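PDB 6HMJ: putative PAS/PAC sensor protein from Nakamurella multipartita DSM 44233, which acts as a blue-light receptor that carries flavin mononucleotide in a light-oxygen-voltage domain and mediates RNA binding and translational regulation. Local coordinates for residues V47-A50 / H51-P54. Sequence-based numbering, arbitrary orientation.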
loop_
_atom_site.group_PDB
_atom_site.type_symbol
_atom_site.label_atom_id
_atom_site.label_comp_id
_atom_site.label_asym_id
_atom_site.label_seq_id
_atom_site.Cartn_x
_atom_site.Cartn_y
_atom_site.Cartn_z
ATOM N N VAL A 47 -55.427 -32.311 -4.988
ATOM C CA VAL A 47 -54.678 -31.448 -5.897
ATOM C C VAL A 47 -53.359 -31.022 -5.267
ATOM O O VAL A 47 -52.317 -30.996 -5.935
ATOM C CB VAL A 47 -55.527 -30.225 -6.295
ATOM C CG1 VAL A 47 -54.701 -29.246 -7.112
ATOM C CG2 VAL A 47 -56.748 -30.659 -7.089
ATOM N N VAL A 48 -53.381 -30.665 -3.983
ATOM C CA VAL A 48 -52.148 -30.310 -3.286
ATOM C C VAL A 48 -51.145 -31.455 -3.357
ATOM O O VAL A 48 -50.000 -31.274 -3.788
ATOM C CB VAL A 48 -52.446 -29.914 -1.828
ATOM C CG1 VAL A 48 -51.149 -29.766 -1.037
ATOM C CG2 VAL A 48 -53.240 -28.620 -1.784
ATOM N N LEU A 49 -51.564 -32.657 -2.951
ATOM C CA LEU A 49 -50.644 -33.791 -2.938
ATOM C C LEU A 49 -50.076 -34.080 -4.320
ATOM O O LEU A 49 -48.956 -34.591 -4.434
ATOM C CB LEU A 49 -51.343 -35.032 -2.387
ATOM C CG LEU A 49 -51.735 -34.949 -0.911
ATOM C CD1 LEU A 49 -52.957 -35.814 -0.631
ATOM C CD2 LEU A 49 -50.569 -35.332 -0.008
ATOM N N ALA A 50 -50.827 -33.771 -5.379
ATOM C CA ALA A 50 -50.341 -34.008 -6.732
ATOM C C ALA A 50 -49.169 -33.102 -7.089
ATOM O O ALA A 50 -48.411 -33.429 -8.010
ATOM C CB ALA A 50 -51.475 -33.820 -7.742
ATOM N N HIS A 51 -49.006 -31.976 -6.394
ATOM C CA HIS A 51 -47.865 -31.093 -6.606
ATOM C C HIS A 51 -46.749 -31.310 -5.591
ATOM O O HIS A 51 -45.739 -30.602 -5.645
ATOM C CB HIS A 51 -48.313 -29.628 -6.566
ATOM C CG HIS A 51 -49.226 -29.245 -7.688
ATOM N ND1 HIS A 51 -50.593 -29.152 -7.537
ATOM C CD2 HIS A 51 -48.968 -28.934 -8.979
ATOM C CE1 HIS A 51 -51.136 -28.798 -8.688
ATOM N NE2 HIS A 51 -50.173 -28.660 -9.580
ATOM N N LEU A 52 -46.910 -32.253 -4.668
ATOM C CA LEU A 52 -45.819 -32.678 -3.805
ATOM C C LEU A 52 -45.100 -33.867 -4.433
ATOM O O LEU A 52 -45.632 -34.561 -5.305
ATOM C CB LEU A 52 -46.314 -33.050 -2.407
ATOM C CG LEU A 52 -46.632 -31.916 -1.429
ATOM C CD1 LEU A 52 -47.665 -30.944 -1.966
ATOM C CD2 LEU A 52 -47.097 -32.506 -0.106
ATOM N N HIS A 53 -43.886 -34.104 -3.971
ATOM C CA HIS A 53 -43.146 -35.251 -4.473
ATOM C C HIS A 53 -43.706 -36.531 -3.854
ATOM O O HIS A 53 -44.079 -36.534 -2.678
ATOM C CB HIS A 53 -41.660 -35.119 -4.151
ATOM C CG HIS A 53 -40.804 -36.141 -4.832
ATOM N ND1 HIS A 53 -40.465 -37.342 -4.245
ATOM C CD2 HIS A 53 -40.226 -36.145 -6.057
ATOM C CE1 HIS A 53 -39.713 -38.038 -5.077
ATOM N NE2 HIS A 53 -39.553 -37.336 -6.183
ATOM N N PRO A 54 -43.799 -37.626 -4.629
ATOM C CA PRO A 54 -44.315 -38.885 -4.074
ATOM C C PRO A 54 -43.811 -39.200 -2.674
ATOM O O PRO A 54 -44.561 -39.722 -1.844
ATOM C CB PRO A 54 -43.825 -39.924 -5.089
ATOM C CG PRO A 54 -43.861 -39.192 -6.388
ATOM C CD PRO A 54 -43.548 -37.735 -6.079
#
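H51 folds back on V47 and V48 where the chain leaves the short helix 45-50 of the N-terminal PAS domain and turns toward helix 54-70, far from the flavin site. Two helix carbonyls receive this residue. H51 N gives a hydrogen bond to V48 O (2.9 Å), an i to i-3 bond of the tighter kind found in helix-ending turns, while its bond to V47 O is long and weak. V47 O is also gripped by the imidazole: H51 ND1 donates to V47 O over 3.0 Å, bent to 134° at the hydrogen, from above the carbonyl plane and with the oxygen tilted out of the ring plane. With CG beside the backbone N (chi1 -66°), the ring runs back along the helix, side by side with V47, whose CG1 meets the ring edge in plane, 3.9 Å from CE1 of H51. A leucine here has no ring nitrogen and would probably leave V47 O to the weak bonds from the backbone N atoms of this residue and A50. The H51 backbone also bonds to L81, tying the turn to strand 74-82. At L52, N continues the turn with a bond to L49 O at 3.1 Å; R57 NE shares the same oxygen. The L52 side chain lies alongside V48 on the buried side, where V48, L49 and L52 all touch W60 of helix 54-70. There CG1 of V48 approaches CD1 of L52 to 3.8 Å. Between the two leucines the touch is looser, CD2 of L49 to CD2 of L52 at 4.5 Å. H53 then turns away and serves as N-cap of that next helix, its ND1 bonded to D55 N.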